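Local coordinates for multicopper oxidase (Arthrobacter sp. FB24, PDB 3GDC), which probably couples the one-electron oxidation of laccase-type reducing substrates to the four-electron reduction of dioxygen to water at its copper centres, at residues A[18-23]-A[65-70]; A[33-38]-A[74-79]; A[227-232]-A[240-245]; A[206-211]-A[253-258]. All coordinates share one frame; numbering follows the deposited sequence.

Interaction 1: A[18-23]-A[65-70]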
# COMPACT_ATOMS: atom_id res chain seq x y z
N ARG A 18 17.46 13.41 15.56
CA ARG A 18 18.64 12.65 15.97
C ARG A 18 18.70 12.31 17.47
O ARG A 18 19.71 11.81 17.95
CB ARG A 18 19.91 13.37 15.52
CG ARG A 18 20.07 13.42 14.01
CD ARG A 18 21.39 14.10 13.65
NE ARG A 18 21.62 14.14 12.21
CZ ARG A 18 21.30 15.15 11.42
NH1 ARG A 18 20.72 16.24 11.91
NH2 ARG A 18 21.56 15.08 10.12
N ASP A 19 17.60 12.54 18.18
CA ASP A 19 17.53 12.29 19.62
C ASP A 19 17.04 10.86 19.92
O ASP A 19 15.85 10.62 20.06
CB ASP A 19 16.63 13.34 20.29
CG ASP A 19 16.59 13.23 21.81
OD1 ASP A 19 17.25 12.34 22.38
OD2 ASP A 19 15.90 14.06 22.44
N PHE A 20 17.98 9.92 20.03
CA PHE A 20 17.67 8.56 20.44
C PHE A 20 17.86 8.44 21.95
O PHE A 20 18.98 8.58 22.47
CB PHE A 20 18.53 7.55 19.68
CG PHE A 20 18.25 7.54 18.20
CD1 PHE A 20 17.27 6.71 17.68
CD2 PHE A 20 18.94 8.39 17.34
CE1 PHE A 20 16.99 6.70 16.31
CE2 PHE A 20 18.67 8.40 15.97
CZ PHE A 20 17.69 7.56 15.46
N ASP A 21 16.74 8.25 22.65
CA ASP A 21 16.74 8.22 24.09
C ASP A 21 17.10 6.82 24.59
O ASP A 21 16.29 5.88 24.54
CB ASP A 21 15.39 8.71 24.64
CG ASP A 21 15.44 9.01 26.14
OD1 ASP A 21 16.24 8.39 26.87
OD2 ASP A 21 14.68 9.89 26.59
N ARG A 22 18.34 6.68 25.04
CA ARG A 22 18.86 5.38 25.49
C ARG A 22 18.50 5.06 26.95
O ARG A 22 18.82 3.98 27.44
CB ARG A 22 20.37 5.31 25.24
CG ARG A 22 20.70 5.31 23.75
CD ARG A 22 22.19 5.43 23.47
NE ARG A 22 22.45 5.40 22.03
CZ ARG A 22 22.20 6.40 21.18
NH1 ARG A 22 21.67 7.55 21.60
NH2 ARG A 22 22.47 6.24 19.89
N GLY A 23 17.81 5.98 27.61
CA GLY A 23 17.30 5.75 28.96
C GLY A 23 18.40 5.74 30.01
O GLY A 23 19.52 6.22 29.76
N GLY A 65 6.53 11.89 20.65
CA GLY A 65 7.11 11.60 21.96
C GLY A 65 8.56 11.13 21.85
O GLY A 65 9.12 11.08 20.76
N PRO A 66 9.19 10.84 23.00
CA PRO A 66 10.57 10.36 23.00
C PRO A 66 10.79 9.20 22.03
O PRO A 66 9.94 8.30 21.94
CB PRO A 66 10.77 9.88 24.44
CG PRO A 66 9.83 10.72 25.24
CD PRO A 66 8.65 11.00 24.36
N THR A 67 11.91 9.22 21.32
CA THR A 67 12.28 8.06 20.53
C THR A 67 13.09 7.14 21.44
O THR A 67 14.23 7.45 21.78
CB THR A 67 13.11 8.46 19.30
OG1 THR A 67 12.34 9.39 18.51
CG2 THR A 67 13.43 7.24 18.46
N LEU A 68 12.48 6.04 21.86
CA LEU A 68 13.14 5.10 22.76
C LEU A 68 14.08 4.20 21.97
O LEU A 68 13.72 3.70 20.90
CB LEU A 68 12.11 4.28 23.56
CG LEU A 68 10.97 5.04 24.24
CD1 LEU A 68 10.08 4.06 24.97
CD2 LEU A 68 11.44 6.14 25.20
N TRP A 69 15.29 4.00 22.49
CA TRP A 69 16.29 3.17 21.83
C TRP A 69 16.76 2.08 22.79
O TRP A 69 17.08 2.36 23.94
CB TRP A 69 17.48 4.03 21.39
CG TRP A 69 18.52 3.29 20.59
CD1 TRP A 69 18.62 3.24 19.23
CD2 TRP A 69 19.57 2.47 21.10
NE1 TRP A 69 19.69 2.45 18.86
CE2 TRP A 69 20.29 1.96 19.99
CE3 TRP A 69 20.00 2.12 22.40
CZ2 TRP A 69 21.40 1.12 20.13
CZ3 TRP A 69 21.10 1.27 22.53
CH2 TRP A 69 21.79 0.78 21.41
N ALA A 70 16.78 0.84 22.32
CA ALA A 70 17.29 -0.28 23.13
C ALA A 70 18.07 -1.24 22.25
O ALA A 70 17.99 -1.18 21.02
CB ALA A 70 16.16 -0.98 23.82
O HOH W 1 13.71 11.62 18.82
O HOH W 2 13.90 11.14 22.00
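The indole of Trp69 carries Arg22 over one face and meets Phe20 obliquely. Arg22 CZ stands 4.8 Å from the centroid of the five-membered ring and 13° off its normal, a cation-pi contact, although the guanidinium is tipped 32° against the indole plane. The chain of Arg22, extended from CG to NE, climbs past the rim of the indole, with CG 3.5 Å from Trp69 CE3, and brings NE over the face, offset toward its rim. The rings of Phe20 and Trp69 stand at 81° with their two CD1 atoms 4.0 Å apart. Thr67 CG2, anti to its own backbone N, lies at a similar distance from Phe20 CD1.

Beneath these groups, two backbone bonds tie Asp21 to its neighbours: Asp21 N gives to Thr67 O at 2.8 Å, and Trp69 N to Asp21 O at 3.0 Å from well above the carbonyl plane. Asp21 O also receives Trp37 NE1. Farther back the strands part, and two waters fill in: both donate to Asp19 O, one accepting from Thr67 N and the other from Thr67 OG1. Asp21 OD1 takes the N-H of Gly23 at 3.0 Å, an Asx turn.

This is a short parallel bridge that attaches the start of strand 20-27 to strand 67-71 in a beta sandwich of the cupredoxin type.

Interaction 2: A[33-38]-A[74-79]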
# COMPACT_ATOMS: atom_id res chain seq x y z
N THR A 33 21.38 -5.86 30.26
CA THR A 33 21.14 -4.46 30.57
C THR A 33 19.67 -4.24 30.94
O THR A 33 18.76 -4.75 30.27
CB THR A 33 21.51 -3.57 29.36
OG1 THR A 33 22.91 -3.67 29.12
CG2 THR A 33 21.15 -2.11 29.60
N LEU A 34 19.46 -3.53 32.05
CA LEU A 34 18.14 -3.04 32.42
C LEU A 34 18.06 -1.57 32.02
O LEU A 34 18.83 -0.74 32.51
CB LEU A 34 17.90 -3.20 33.92
CG LEU A 34 16.58 -2.62 34.47
CD1 LEU A 34 15.35 -3.35 33.92
CD2 LEU A 34 16.57 -2.64 36.00
N ARG A 35 17.13 -1.25 31.13
CA ARG A 35 17.05 0.09 30.56
C ARG A 35 15.71 0.70 30.94
O ARG A 35 14.67 0.06 30.75
CB ARG A 35 17.21 -0.01 29.04
CG ARG A 35 17.50 1.27 28.34
CD ARG A 35 17.67 1.03 26.83
NE ARG A 35 18.82 0.19 26.50
CZ ARG A 35 20.07 0.61 26.37
NH1 ARG A 35 20.38 1.90 26.52
NH2 ARG A 35 21.03 -0.25 26.07
N GLU A 36 15.72 1.91 31.48
CA GLU A 36 14.50 2.53 32.04
C GLU A 36 14.26 3.96 31.59
O GLU A 36 15.19 4.74 31.42
CB GLU A 36 14.51 2.49 33.57
CG GLU A 36 14.87 1.14 34.14
CD GLU A 36 14.94 1.17 35.64
OE1 GLU A 36 13.88 1.39 36.27
OE2 GLU A 36 16.04 0.96 36.18
N TRP A 37 12.98 4.31 31.44
CA TRP A 37 12.62 5.67 31.08
C TRP A 37 11.46 6.13 31.93
O TRP A 37 10.62 5.32 32.34
CB TRP A 37 12.16 5.74 29.62
CG TRP A 37 13.16 5.37 28.58
CD1 TRP A 37 13.98 6.22 27.91
CD2 TRP A 37 13.39 4.06 28.04
NE1 TRP A 37 14.72 5.52 26.99
CE2 TRP A 37 14.38 4.20 27.04
CE3 TRP A 37 12.86 2.79 28.30
CZ2 TRP A 37 14.86 3.11 26.31
CZ3 TRP A 37 13.33 1.70 27.57
CH2 TRP A 37 14.32 1.87 26.58
N ASP A 38 11.38 7.43 32.17
CA ASP A 38 10.19 8.04 32.74
C ASP A 38 9.45 8.78 31.64
O ASP A 38 10.03 9.65 30.97
CB ASP A 38 10.54 9.05 33.84
CG ASP A 38 11.39 8.44 34.92
OD1 ASP A 38 11.11 7.30 35.32
OD2 ASP A 38 12.35 9.11 35.36
N ASP A 74 17.51 -6.48 25.78
CA ASP A 74 17.51 -5.65 26.99
C ASP A 74 16.21 -5.84 27.75
O ASP A 74 15.16 -6.09 27.15
CB ASP A 74 17.65 -4.15 26.68
CG ASP A 74 19.04 -3.73 26.20
OD1 ASP A 74 20.03 -4.52 26.25
OD2 ASP A 74 19.15 -2.56 25.76
N ALA A 75 16.28 -5.72 29.08
CA ALA A 75 15.09 -5.69 29.91
C ALA A 75 14.65 -4.23 30.00
O ALA A 75 15.46 -3.36 30.34
CB ALA A 75 15.38 -6.26 31.30
N LEU A 76 13.39 -3.96 29.67
CA LEU A 76 12.89 -2.58 29.60
C LEU A 76 11.85 -2.27 30.67
O LEU A 76 11.01 -3.11 31.00
CB LEU A 76 12.29 -2.28 28.21
CG LEU A 76 13.11 -2.62 26.96
CD1 LEU A 76 12.41 -2.11 25.70
CD2 LEU A 76 14.52 -2.06 27.03
N ARG A 77 11.93 -1.05 31.19
CA ARG A 77 10.92 -0.52 32.11
C ARG A 77 10.57 0.90 31.68
O ARG A 77 11.44 1.78 31.61
CB ARG A 77 11.43 -0.50 33.55
CG ARG A 77 11.62 -1.88 34.16
CD ARG A 77 12.02 -1.77 35.62
NE ARG A 77 12.41 -3.08 36.14
CZ ARG A 77 13.10 -3.27 37.26
NH1 ARG A 77 13.50 -2.23 37.99
NH2 ARG A 77 13.40 -4.50 37.64
N ILE A 78 9.29 1.11 31.40
CA ILE A 78 8.78 2.45 31.11
C ILE A 78 7.87 2.87 32.24
O ILE A 78 6.79 2.30 32.40
CB ILE A 78 8.02 2.50 29.77
CG1 ILE A 78 8.94 2.09 28.61
CG2 ILE A 78 7.37 3.86 29.57
CD1 ILE A 78 9.91 3.13 28.21
N HIS A 79 8.31 3.86 33.01
CA HIS A 79 7.57 4.37 34.16
C HIS A 79 6.66 5.48 33.67
O HIS A 79 7.10 6.62 33.49
CB HIS A 79 8.53 4.89 35.23
CG HIS A 79 9.57 3.90 35.63
ND1 HIS A 79 9.30 2.84 36.46
CD2 HIS A 79 10.88 3.79 35.29
CE1 HIS A 79 10.39 2.11 36.62
NE2 HIS A 79 11.37 2.67 35.92
O HOH W 3 22.42 -3.29 26.16
O HOH W 4 20.93 -6.71 27.55
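Asp74 OD2 is gripped by two nitrogens of Arg35, NE at 2.9 Å and NH2 at 3.0 Å, a side-on salt bridge onto a single oxygen. Both donors come from the same face of the carboxylate, NE on the anti side and NH2 on the syn side, while the oxygen lies nearly in the guanidinium plane. A bend at chi3 (-64°) places Arg35 NE for this grip, and Arg71 N adds a third donor to OD2. NH1 bonds Arg22 O. The second oxygen, Asp74 OD1, accepts a hydrogen bond from each of two waters, one of which accepts in turn from Thr33 N.

At the other end His79 NE2 donates to Glu36 OE1 at 2.8 Å, on the anti side and close to the ring plane; ND1 bonds Thr118 OG1, so the imidazole is fixed at both nitrogens. Arg77 runs alongside Glu36, its NH1 4.0 Å from OE1, beyond a salt bridge but near enough that its charge would probably steady the carboxylate. Leu34 CD2 sits 3.6 Å above the Arg77 guanidinium plane, over its centre.

On the same face as Arg35, the packing around Trp37 is apolar: Leu76 CD2 touches Trp37 CH2 at the rim of the indole (4.0 Å) and also packs against Arg35 CB.

Five backbone bonds, from Ala75 N to Thr33 O through to His79 N to Trp37 O, hold the strands 11° from exactly parallel, the regular parallel pairing of strands 33-49 and 75-82 in a cupredoxin-like sandwich.

Interaction 3: A[227-232]-A[240-245]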
# COMPACT_ATOMS: atom_id res chain seq x y z
N PHE A 227 18.10 7.28 -4.36
CA PHE A 227 17.46 5.99 -4.19
C PHE A 227 17.93 5.41 -2.86
O PHE A 227 19.03 5.72 -2.41
CB PHE A 227 17.81 5.05 -5.33
CG PHE A 227 16.94 5.22 -6.54
CD1 PHE A 227 17.05 6.36 -7.32
CD2 PHE A 227 15.99 4.25 -6.87
CE1 PHE A 227 16.23 6.53 -8.43
CE2 PHE A 227 15.17 4.42 -7.98
CZ PHE A 227 15.29 5.57 -8.75
N PHE A 228 17.07 4.63 -2.22
CA PHE A 228 17.41 4.03 -0.93
C PHE A 228 17.03 2.56 -0.91
O PHE A 228 16.14 2.14 -1.65
CB PHE A 228 16.72 4.78 0.22
CG PHE A 228 15.24 4.98 0.03
CD1 PHE A 228 14.33 3.99 0.39
CD2 PHE A 228 14.75 6.19 -0.50
CE1 PHE A 228 12.96 4.17 0.22
CE2 PHE A 228 13.39 6.37 -0.66
CZ PHE A 228 12.49 5.36 -0.30
N HIS A 229 17.72 1.78 -0.07
CA HIS A 229 17.28 0.44 0.24
C HIS A 229 16.28 0.53 1.37
O HIS A 229 16.48 1.29 2.31
CB HIS A 229 18.45 -0.47 0.63
CG HIS A 229 19.24 -0.94 -0.54
ND1 HIS A 229 20.41 -0.34 -0.95
CD2 HIS A 229 19.01 -1.94 -1.43
CE1 HIS A 229 20.88 -0.96 -2.02
NE2 HIS A 229 20.04 -1.94 -2.33
N TYR A 230 15.19 -0.21 1.26
CA TYR A 230 14.15 -0.16 2.27
C TYR A 230 13.98 -1.49 3.00
O TYR A 230 13.92 -2.55 2.36
CB TYR A 230 12.81 0.29 1.66
CG TYR A 230 11.71 0.45 2.67
CD1 TYR A 230 11.77 1.45 3.65
CD2 TYR A 230 10.61 -0.40 2.66
CE1 TYR A 230 10.75 1.60 4.58
CE2 TYR A 230 9.59 -0.25 3.59
CZ TYR A 230 9.66 0.74 4.54
OH TYR A 230 8.65 0.87 5.46
N TYR A 231 13.91 -1.42 4.32
CA TYR A 231 13.77 -2.60 5.17
C TYR A 231 12.49 -2.46 5.98
O TYR A 231 12.50 -1.77 7.00
CB TYR A 231 14.94 -2.71 6.16
CG TYR A 231 16.31 -2.76 5.55
CD1 TYR A 231 17.03 -3.95 5.52
CD2 TYR A 231 16.92 -1.61 5.05
CE1 TYR A 231 18.29 -4.01 4.98
CE2 TYR A 231 18.21 -1.65 4.50
CZ TYR A 231 18.88 -2.85 4.47
OH TYR A 231 20.14 -2.92 3.94
N PRO A 232 11.39 -3.09 5.52
CA PRO A 232 10.09 -2.97 6.18
C PRO A 232 10.17 -3.42 7.63
O PRO A 232 10.68 -4.50 7.90
CB PRO A 232 9.18 -3.92 5.38
CG PRO A 232 9.90 -4.25 4.15
CD PRO A 232 11.35 -3.92 4.30
N SER A 240 14.06 -5.11 1.19
CA SER A 240 12.98 -5.60 0.37
C SER A 240 12.95 -4.92 -1.00
O SER A 240 12.52 -5.51 -1.99
CB SER A 240 11.64 -5.42 1.09
OG SER A 240 11.20 -4.06 1.08
N GLU A 241 13.42 -3.68 -1.02
CA GLU A 241 13.27 -2.81 -2.19
C GLU A 241 14.45 -1.88 -2.34
O GLU A 241 15.11 -1.55 -1.37
CB GLU A 241 11.99 -1.95 -2.05
CG GLU A 241 10.70 -2.69 -2.41
CD GLU A 241 9.47 -1.80 -2.43
OE1 GLU A 241 9.44 -0.83 -3.22
OE2 GLU A 241 8.50 -2.09 -1.69
N TYR A 242 14.71 -1.46 -3.58
CA TYR A 242 15.63 -0.36 -3.84
C TYR A 242 14.83 0.63 -4.68
O TYR A 242 14.44 0.32 -5.80
CB TYR A 242 16.87 -0.86 -4.59
CG TYR A 242 17.92 0.20 -4.86
CD1 TYR A 242 18.62 0.80 -3.82
CD2 TYR A 242 18.24 0.57 -6.17
CE1 TYR A 242 19.59 1.76 -4.05
CE2 TYR A 242 19.23 1.54 -6.42
CZ TYR A 242 19.90 2.13 -5.35
OH TYR A 242 20.87 3.08 -5.56
N THR A 243 14.56 1.81 -4.13
CA THR A 243 13.57 2.71 -4.72
C THR A 243 13.74 4.16 -4.26
O THR A 243 14.58 4.45 -3.42
CB THR A 243 12.13 2.20 -4.45
OG1 THR A 243 11.20 2.94 -5.25
CG2 THR A 243 11.78 2.29 -2.97
N ASP A 244 12.92 5.06 -4.81
CA ASP A 244 12.93 6.45 -4.36
C ASP A 244 11.61 6.88 -3.71
O ASP A 244 11.51 8.00 -3.23
CB ASP A 244 13.29 7.41 -5.50
CG ASP A 244 12.35 7.28 -6.71
OD1 ASP A 244 11.21 6.81 -6.53
OD2 ASP A 244 12.76 7.65 -7.82
N THR A 245 10.62 5.99 -3.71
CA THR A 245 9.30 6.27 -3.17
C THR A 245 8.77 5.03 -2.44
O THR A 245 8.80 3.94 -2.99
CB THR A 245 8.29 6.63 -4.29
OG1 THR A 245 8.78 7.75 -5.04
CG2 THR A 245 6.92 7.00 -3.70
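Phe227 and Asp244 lie side by side, and Asp244 CB sits 4.1 Å from the centroid of the Phe227 ring, almost on its normal: a CH-pi contact. Phe227 CB in turn covers one face of the Tyr242 ring, 3.6 Å from CZ. Tyr242 also reaches His229, its CD1 3.3 Å above the imidazole plane and over the centre, with the two rings 38° apart. Phe227, His229 and Tyr242 thus form an aromatic cluster. On the face of Phe228 and Thr243, Phe228 CG takes the crowded position between N and C (chi1 50°), and the ring has Thr243 O over its centre, 3.3 Å above the plane.

These groups ride on the antiparallel beta hairpin of strands 228-232 and 241-243. Phe228 and Thr243 exchange backbone bonds, Phe228 N to Thr243 O at 2.8 Å; farther along, Tyr230 N gives to Glu241 O and Ser240 N to Tyr230 O.

The hairpin edge faces the second subunit: Asp244 OD1 forms a salt bridge with Arg253 of that subunit, and the Phe227 ring meets its His129. An alanine at Phe227 would probably leave Asp244 CB and that histidine without the ring they pack on, opening a gap at the interface. The side chain of Thr245 lies about 6 Å from a bound copper ion and packs on His93 of the second subunit, consistent with the intersubunit copper clusters of trimeric two-domain laccases.

Interaction 4: A[206-211]-A[253-258]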
# COMPACT_ATOMS: atom_id res chain seq x y z
N ARG A 206 21.00 6.44 7.59
CA ARG A 206 20.01 5.44 7.95
C ARG A 206 18.84 6.15 8.63
O ARG A 206 19.01 6.80 9.67
CB ARG A 206 20.61 4.37 8.88
CG ARG A 206 19.63 3.33 9.40
CD ARG A 206 20.32 2.17 10.16
NE ARG A 206 21.22 1.43 9.28
CZ ARG A 206 22.42 0.96 9.62
NH1 ARG A 206 22.88 1.15 10.85
NH2 ARG A 206 23.16 0.31 8.73
N ILE A 207 17.66 6.03 8.04
CA ILE A 207 16.48 6.71 8.55
C ILE A 207 15.46 5.69 9.04
O ILE A 207 15.09 4.77 8.32
CB ILE A 207 15.81 7.58 7.44
CG1 ILE A 207 16.82 8.56 6.82
CG2 ILE A 207 14.58 8.32 8.00
CD1 ILE A 207 16.32 9.23 5.52
N HIS A 208 15.00 5.87 10.27
CA HIS A 208 13.87 5.11 10.78
C HIS A 208 12.60 5.91 10.50
O HIS A 208 12.34 6.91 11.16
CB HIS A 208 14.03 4.87 12.28
CG HIS A 208 15.27 4.12 12.61
ND1 HIS A 208 15.33 2.74 12.62
CD2 HIS A 208 16.53 4.55 12.86
CE1 HIS A 208 16.56 2.36 12.89
NE2 HIS A 208 17.31 3.44 13.04
N LEU A 209 11.80 5.44 9.54
CA LEU A 209 10.61 6.18 9.10
C LEU A 209 9.35 5.52 9.61
O LEU A 209 9.12 4.34 9.32
CB LEU A 209 10.55 6.23 7.56
CG LEU A 209 9.35 6.96 6.97
CD1 LEU A 209 9.52 8.45 7.17
CD2 LEU A 209 9.24 6.62 5.49
N ILE A 210 8.55 6.27 10.35
CA ILE A 210 7.38 5.73 11.03
C ILE A 210 6.15 6.54 10.66
O ILE A 210 6.15 7.76 10.80
CB ILE A 210 7.55 5.79 12.56
CG1 ILE A 210 8.79 5.01 12.97
CG2 ILE A 210 6.30 5.29 13.27
CD1 ILE A 210 9.39 5.47 14.28
N ASN A 211 5.09 5.84 10.26
CA ASN A 211 3.85 6.51 9.94
C ASN A 211 2.82 6.41 11.06
O ASN A 211 2.36 5.30 11.37
CB ASN A 211 3.23 5.97 8.64
CG ASN A 211 2.02 6.78 8.21
OD1 ASN A 211 2.00 8.00 8.42
ND2 ASN A 211 1.02 6.12 7.64
N ARG A 253 6.15 1.03 9.29
CA ARG A 253 7.39 1.74 9.54
C ARG A 253 8.52 0.90 8.98
O ARG A 253 8.31 -0.27 8.65
CB ARG A 253 7.59 2.05 11.04
CG ARG A 253 7.89 0.85 11.95
CD ARG A 253 6.64 0.05 12.26
NE ARG A 253 6.89 -1.01 13.24
CZ ARG A 253 5.99 -1.90 13.63
NH1 ARG A 253 4.75 -1.88 13.15
NH2 ARG A 253 6.33 -2.83 14.52
N GLY A 254 9.69 1.49 8.83
CA GLY A 254 10.83 0.76 8.26
C GLY A 254 12.10 1.57 8.29
O GLY A 254 12.12 2.70 8.78
N ILE A 255 13.17 0.98 7.78
CA ILE A 255 14.45 1.65 7.70
C ILE A 255 14.76 1.96 6.24
O ILE A 255 14.59 1.09 5.38
CB ILE A 255 15.59 0.80 8.30
CG1 ILE A 255 15.28 0.52 9.78
CG2 ILE A 255 16.93 1.51 8.12
CD1 ILE A 255 16.26 -0.46 10.46
N LEU A 256 15.20 3.19 5.98
CA LEU A 256 15.74 3.55 4.68
C LEU A 256 17.24 3.76 4.82
O LEU A 256 17.70 4.38 5.79
CB LEU A 256 15.14 4.85 4.12
CG LEU A 256 13.79 5.49 4.47
CD1 LEU A 256 13.28 6.27 3.27
CD2 LEU A 256 12.71 4.55 4.99
N GLU A 257 18.01 3.25 3.86
CA GLU A 257 19.45 3.44 3.84
C GLU A 257 19.89 4.01 2.51
O GLU A 257 19.52 3.49 1.45
CB GLU A 257 20.19 2.13 4.11
CG GLU A 257 19.93 1.53 5.48
CD GLU A 257 20.92 0.43 5.85
OE1 GLU A 257 21.78 0.10 5.01
OE2 GLU A 257 20.84 -0.09 6.99
N LEU A 258 20.67 5.09 2.56
CA LEU A 258 21.24 5.64 1.34
C LEU A 258 22.56 6.39 1.54
O LEU A 258 22.92 6.74 2.65
CB LEU A 258 20.22 6.52 0.61
CG LEU A 258 19.84 7.88 1.19
CD1 LEU A 258 19.09 8.63 0.10
CD2 LEU A 258 18.97 7.74 2.42
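Strands 206-211 and 253-258 run antiparallel, their axes 4.6 Å apart and at 156°, with Ile207 and Leu256, and then Leu209 and Gly254, each exchanging a pair of backbone bonds. On the face of Arg206 and Glu257 the two side chains lie alongside each other. Arg206 closes on one oxygen with two nitrogens, NE 2.8 Å and NH2 2.9 Å from Glu257 OE2, both coming from the same face and about 50° out of the carboxylate plane. A bend at chi3 (-63°) places NE for this. NH2 bonds Pro159 O as well. Arg206 CG meets Ile255 CG2 at 3.5 Å, so the methyl packs against the aliphatic stem of the arginine. An alanine in place of Arg206 would probably leave the Glu257 carboxylate without its mate and uncover that methyl.

Ile255 CG1 lies 3.6 Å from His208 ND1, beside a ring whose two nitrogens are tied down by Thr128 and Glu164. Farther along, Arg253 CB presses on Ile210 CG1 at 3.7 Å, while the rest of Arg253 leads away to Thr128 O, to His129 and to Asp244 of the third subunit.

The opposite face is apolar. Leu256 CD2 crosses to Leu209 CB at 3.8 Å, and its CG lies beside Ile207 CB; Phe228 and Tyr230 of strand 228-232 also pack on Leu256.

This is central antiparallel pairing in a six-stranded sheet of a cupredoxin-type sandwich, buried between its sheet neighbours 163-172 and 228-232.

In the fold
Interactions 1 and 2 belong to one sheet and lock together where Asp21 and Arg22 hand their carbonyl oxygens to Trp37 and Arg35. Both pair strands in parallel and are only partly buried, but interaction 1 is short and patched with water, whereas interaction 2 is regular along its length and carries a salt bridge at one end and a histidine-carboxylate bond toward the other. Interactions 3 and 4 share the six-stranded sheet: His229 and Tyr231 bond strand 253-258 directly. Interaction 4 is its buried middle, mostly aliphatic with one salt bridge; interaction 3 is its aromatic outer edge, turned to another subunit. Phe20 packing against His208 brings interactions 1 and 4 into contact, while interaction 2 stays remote from 3 and 4.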